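Protein GLB-12 (Caenorhabditis elegans, PDB 4BJA) binds heme b through two axial histidines and, like other globins, probably binds oxygen, and probably acts in redox signalling. Local coordinates at residues 42-46 with 182-186; 59-64 with 80-84. The protein carries 1 engineered substitution. All coordinates share one frame; numbering follows the deposited sequence.

The two contacts lie far apart in an all-helical globin fold, with centres about 28 Å apart and nearest atoms about 12 Å apart. They do not touch each other. Contact 1 joins helix 34-46 near the start of the fold to the segment leading into the last helix, 185-214. Contact 2 lies between these two segments in sequence. It ties helix 50-65, the next helix after 34-46, to the loop between helices 69-72 and 87-108. Contact 1 thus brings early and late parts of the chain together on the surface, away from the annotated sites. Contact 2 is more local and sits nearer the heme, beside the helix that carries the axial ligand His92.

Contact 1. Residues 42-46 with 182-186; sequences ETWQR and NYTTS
A surface contact between Tyr183 and the side chains of Glu42, Thr43 and Arg46 joins helix 34-46 to the segment that leads into helix 185-214. Its one cross-segment hydrogen bond runs from Tyr183 OH to Glu42 OE1, at 2.7 Å. The hydroxyl meets OE1 from above the carboxylate plane, 47° out of it. The carboxylate oxygen itself lies at the edge of the ring. Glu42 gets there with CG anti to its carbonyl carbon (chi1 -68°) and an extended chain. Arg46 comes in obliquely, and its NH2 is 3.3 Å from Tyr183 CD2. The same NH2 lies 3.3 Å from Asn182 ND2, but both are donors and do not bond. Thr43 adds a methyl, with CG2 4.1 Å from Tyr183 CD2. An alanine at Tyr183 removes ring and hydroxyl, which would probably leave Glu42 without this donor and open a gap beside the Thr43 methyl. Thr184 is the N-cap of the last helix, and its OG1 bonds Gln187 N. Thr43 OG1 bonds Leu39 O and Trp192 NE1, while the Tyr183 side chain also touches Thr38 and Leu39 of helix 34-46 and Ile188 of helix 185-214.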
loop_
_atom_site.group_PDB
_atom_site.type_symbol
_atom_site.label_atom_id
_atom_site.label_comp_id
_atom_site.label_asym_id
_atom_site.label_seq_id
_atom_site.Cartn_x
_atom_site.Cartn_y
_atom_site.Cartn_z
ATOM N N GLU A 42 10.699 14.357 -13.637
ATOM C CA GLU A 42 11.213 15.664 -14.124
ATOM C C GLU A 42 11.850 16.453 -12.981
ATOM O O GLU A 42 12.916 17.023 -13.163
ATOM C CB GLU A 42 10.116 16.463 -14.788
ATOM C CG GLU A 42 9.634 15.854 -16.104
ATOM C CD GLU A 42 8.789 16.813 -16.942
ATOM O OE1 GLU A 42 8.096 17.677 -16.365
ATOM O OE2 GLU A 42 8.791 16.690 -18.193
ATOM N N THR A 43 11.204 16.455 -11.809
ATOM C CA THR A 43 11.798 17.145 -10.657
ATOM C C THR A 43 13.128 16.518 -10.202
ATOM O O THR A 43 14.053 17.242 -9.847
ATOM C CB THR A 43 10.836 17.319 -9.491
ATOM O OG1 THR A 43 10.310 16.044 -9.138
ATOM C CG2 THR A 43 9.682 18.262 -9.892
ATOM N N TRP A 44 13.233 15.194 -10.177
ATOM C CA TRP A 44 14.468 14.540 -9.844
ATOM C C TRP A 44 15.557 14.896 -10.857
ATOM O O TRP A 44 16.724 15.138 -10.490
ATOM C CB TRP A 44 14.247 13.038 -9.794
ATOM C CG TRP A 44 15.511 12.213 -9.582
ATOM C CD1 TRP A 44 16.240 11.562 -10.545
ATOM C CD2 TRP A 44 16.146 11.914 -8.330
ATOM N NE1 TRP A 44 17.297 10.905 -9.973
ATOM C CE2 TRP A 44 17.276 11.106 -8.616
ATOM C CE3 TRP A 44 15.883 12.277 -6.989
ATOM C CZ2 TRP A 44 18.127 10.597 -7.606
ATOM C CZ3 TRP A 44 16.737 11.798 -6.003
ATOM C CH2 TRP A 44 17.842 10.957 -6.307
ATOM N N GLN A 45 15.200 14.895 -12.152
ATOM C CA GLN A 45 16.168 15.253 -13.185
ATOM C C GLN A 45 16.664 16.705 -13.173
ATOM O O GLN A 45 17.764 16.972 -13.665
ATOM C CB GLN A 45 15.571 14.939 -14.548
ATOM C CG GLN A 45 15.580 13.456 -14.757
ATOM C CD GLN A 45 15.312 13.145 -16.182
ATOM O OE1 GLN A 45 14.245 13.486 -16.695
ATOM N NE2 GLN A 45 16.271 12.508 -16.847
ATOM N N ARG A 46 15.851 17.624 -12.654
ATOM C CA ARG A 46 16.201 19.049 -12.551
ATOM C C ARG A 46 17.375 19.224 -11.591
ATOM O O ARG A 46 18.157 20.185 -11.710
ATOM C CB ARG A 46 15.053 19.843 -11.951
ATOM C CG ARG A 46 13.850 20.188 -12.772
ATOM C CD ARG A 46 12.865 20.919 -11.783
ATOM N NE ARG A 46 11.464 21.187 -12.163
ATOM C CZ ARG A 46 10.921 21.060 -13.380
ATOM N NH1 ARG A 46 11.630 20.638 -14.418
ATOM N NH2 ARG A 46 9.639 21.371 -13.559
ATOM N N ASN A 182 2.977 25.344 -14.826
ATOM C CA ASN A 182 3.906 24.281 -14.502
ATOM C C ASN A 182 3.812 23.930 -13.012
ATOM O O ASN A 182 2.927 24.437 -12.311
ATOM C CB ASN A 182 5.329 24.676 -14.892
ATOM C CG ASN A 182 6.149 23.495 -15.302
ATOM O OD1 ASN A 182 5.733 22.688 -16.148
ATOM N ND2 ASN A 182 7.308 23.357 -14.702
ATOM N N TYR A 183 4.702 23.067 -12.524
ATOM C CA TYR A 183 4.499 22.467 -11.206
ATOM C C TYR A 183 4.584 23.483 -10.080
ATOM O O TYR A 183 5.501 24.300 -10.047
ATOM C CB TYR A 183 5.534 21.391 -10.935
ATOM C CG TYR A 183 5.625 20.298 -11.952
ATOM C CD1 TYR A 183 4.486 19.656 -12.433
ATOM C CD2 TYR A 183 6.856 19.903 -12.427
ATOM C CE1 TYR A 183 4.601 18.635 -13.376
ATOM C CE2 TYR A 183 6.982 18.890 -13.358
ATOM C CZ TYR A 183 5.853 18.264 -13.828
ATOM O OH TYR A 183 6.024 17.251 -14.756
ATOM N N THR A 184 3.631 23.438 -9.160
ATOM C CA THR A 184 3.707 24.320 -8.002
ATOM C C THR A 184 4.463 23.621 -6.886
ATOM O O THR A 184 4.611 22.392 -6.889
ATOM C CB THR A 184 2.341 24.694 -7.429
ATOM O OG1 THR A 184 1.688 23.532 -6.884
ATOM C CG2 THR A 184 1.474 25.374 -8.496
ATOM N N THR A 185 4.911 24.417 -5.928
ATOM C CA THR A 185 5.624 23.893 -4.768
ATOM C C THR A 185 4.766 22.909 -3.989
ATOM O O THR A 185 5.246 21.847 -3.549
ATOM C CB THR A 185 6.106 25.063 -3.852
ATOM O OG1 THR A 185 7.065 25.853 -4.565
ATOM C CG2 THR A 185 6.766 24.523 -2.598
ATOM N N SER A 186 3.486 23.241 -3.834
ATOM C CA SER A 186 2.568 22.364 -3.147
ATOM C C SER A 186 2.388 21.037 -3.878
ATOM O O SER A 186 2.382 19.974 -3.245
ATOM C CB SER A 186 1.211 23.067 -2.939
ATOM O OG SER A 186 0.305 22.125 -2.423
#

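Contact 2. Residues 59-64 with 80-84; sequences LDIVND and RAAML
Leu59, Val62 and Met83, all buried, form the tightly packed side of this contact, where helix 50-65 meets the loop before helix 87-108. Leu59 CD2 lies 3.7 Å from Met83 CB. Val62 CG2 packs against the sulfur of Met83. Leu84 closes this part at an exposed margin, its CD1 3.9 Å from Leu59 CD1, and the two leucine side chains cross at about a right angle. Asn63, on a wider pi-type turn of the helix, faces the end of Met83, coming from the opposite direction. Its OD1 is only 3.2 Å from Met83 CE, and its ND2 makes a weak hydrogen bond to Met83 SD at 3.4 Å. The amide is also held by its own helix: ND2 donates to Leu59 O at 2.9 Å, an oxygen that accepts the Asn63 backbone N as well. By their order, helices 50-65, 69-72 and 87-108 correspond to B, C and E of the globin fold, so the contact probably joins B to the C-E region. Phe89 of helix 87-108 touches Leu59, Val62 and Met83. The Val62 side chain comes within about 8 Å of that of the axial ligand His92, without touching it. The other side is polar and holds a water. Here the Arg80 chain runs extended from CG to NE, with CG anti to the backbone N (chi1 171°), and carries the guanidinium over to the helix. Leu59 CB sits over the centre of one face. At the edge, NH1 and NH2 both bond Asp60 OD1 at 3.1 Å, a salt bridge with the oxygen in the guanidinium plane. Asp60 OD2 pairs with Arg155. Asp64 adds a second, longer salt bridge, OD2 3.5 Å from Arg80 NH1, making a network of Asp60, Asp64 and Arg80. A water accepts from NH1 and donates to Asp64 OD1.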
loop_
_atom_site.group_PDB
_atom_site.type_symbol
_atom_site.label_atom_id
_atom_site.label_comp_id
_atom_site.label_asym_id
_atom_site.label_seq_id
_atom_site.Cartn_x
_atom_site.Cartn_y
_atom_site.Cartn_z
ATOM N N LEU A 59 24.758 11.931 5.366
ATOM C CA LEU A 59 25.661 12.463 6.417
ATOM C C LEU A 59 24.815 13.028 7.568
ATOM O O LEU A 59 25.057 12.711 8.731
ATOM C CB LEU A 59 26.612 13.512 5.864
ATOM C CG LEU A 59 27.753 12.975 4.983
ATOM C CD1 LEU A 59 28.494 14.122 4.302
ATOM C CD2 LEU A 59 28.728 12.107 5.777
ATOM N N ASP A 60 23.779 13.805 7.256
ATOM C CA ASP A 60 22.859 14.237 8.340
ATOM C C ASP A 60 22.198 13.075 9.097
ATOM O O ASP A 60 22.109 13.082 10.300
ATOM C CB ASP A 60 21.761 15.131 7.771
ATOM C CG ASP A 60 22.271 16.477 7.336
ATOM O OD1 ASP A 60 23.453 16.800 7.569
ATOM O OD2 ASP A 60 21.462 17.243 6.743
ATOM N N ILE A 61 21.722 12.051 8.387
ATOM C CA ILE A 61 21.111 10.918 9.046
ATOM C C ILE A 61 22.028 10.266 10.096
ATOM O O ILE A 61 21.615 10.043 11.251
ATOM C CB ILE A 61 20.719 9.843 8.011
ATOM C CG1 ILE A 61 19.501 10.359 7.202
ATOM C CG2 ILE A 61 20.370 8.517 8.722
ATOM C CD1 ILE A 61 19.209 9.497 5.935
ATOM N N VAL A 62 23.256 9.928 9.698
ATOM C CA VAL A 62 24.125 9.186 10.602
ATOM C C VAL A 62 24.773 10.090 11.655
ATOM O O VAL A 62 25.091 9.633 12.741
ATOM C CB VAL A 62 25.180 8.339 9.874
ATOM C CG1 VAL A 62 24.445 7.422 8.861
ATOM C CG2 VAL A 62 26.216 9.192 9.219
ATOM N N ASN A 63 24.956 11.359 11.350
ATOM C CA ASN A 63 25.628 12.200 12.343
ATOM C C ASN A 63 24.678 12.914 13.271
ATOM O O ASN A 63 25.031 13.151 14.450
ATOM C CB ASN A 63 26.499 13.241 11.652
ATOM C CG ASN A 63 27.747 12.649 11.094
ATOM O OD1 ASN A 63 28.714 12.365 11.845
ATOM N ND2 ASN A 63 27.783 12.506 9.765
ATOM N N ASP A 64 23.520 13.310 12.759
ATOM C CA ASP A 64 22.626 14.178 13.539
ATOM C C ASP A 64 21.359 13.492 13.999
ATOM O O ASP A 64 20.825 13.798 15.046
ATOM C CB ASP A 64 22.279 15.453 12.735
ATOM C CG ASP A 64 23.504 16.180 12.235
ATOM O OD1 ASP A 64 24.435 16.443 13.024
ATOM O OD2 ASP A 64 23.516 16.564 11.054
ATOM N N ARG A 80 32.964 13.306 10.062
ATOM C CA ARG A 80 31.951 13.566 9.050
ATOM C C ARG A 80 32.633 13.775 7.702
ATOM O O ARG A 80 32.230 13.180 6.724
ATOM C CB ARG A 80 31.121 14.798 9.445
ATOM C CG ARG A 80 30.181 15.278 8.363
ATOM C CD ARG A 80 29.099 16.198 8.950
ATOM N NE ARG A 80 28.273 16.647 7.840
ATOM C CZ ARG A 80 26.944 16.615 7.781
ATOM N NH1 ARG A 80 26.194 16.209 8.798
ATOM N NH2 ARG A 80 26.365 17.050 6.670
ATOM N N ALA A 81 33.727 14.545 7.681
ATOM C CA ALA A 81 34.451 14.831 6.435
ATOM C C ALA A 81 35.130 13.641 5.703
ATOM O O ALA A 81 35.452 13.765 4.506
ATOM C CB ALA A 81 35.454 16.008 6.641
ATOM N N ALA A 82 35.336 12.515 6.385
ATOM C CA ALA A 82 35.888 11.301 5.742
ATOM C C ALA A 82 34.870 10.219 5.390
ATOM O O ALA A 82 35.221 9.224 4.721
ATOM C CB ALA A 82 36.952 10.672 6.628
ATOM N N MET A 83 33.641 10.378 5.877
ATOM C CA MET A 83 32.666 9.296 5.787
ATOM C C MET A 83 32.317 8.912 4.372
ATOM O O MET A 83 32.089 7.734 4.124
ATOM C CB MET A 83 31.376 9.686 6.506
ATOM C CG MET A 83 31.526 9.651 8.013
ATOM S SD MET A 83 29.965 10.014 8.810
ATOM C CE MET A 83 30.581 10.095 10.501
ATOM N N LEU A 84 32.236 9.892 3.465
ATOM C CA LEU A 84 31.797 9.600 2.094
ATOM C C LEU A 84 32.742 8.601 1.409
ATOM O O LEU A 84 32.340 7.892 0.485
ATOM C CB LEU A 84 31.702 10.878 1.270
ATOM C CG LEU A 84 30.670 11.864 1.829
ATOM C CD1 LEU A 84 30.851 13.273 1.250
ATOM C CD2 LEU A 84 29.280 11.355 1.530
HETATM O O HOH W 1 26.954 16.851 11.287
#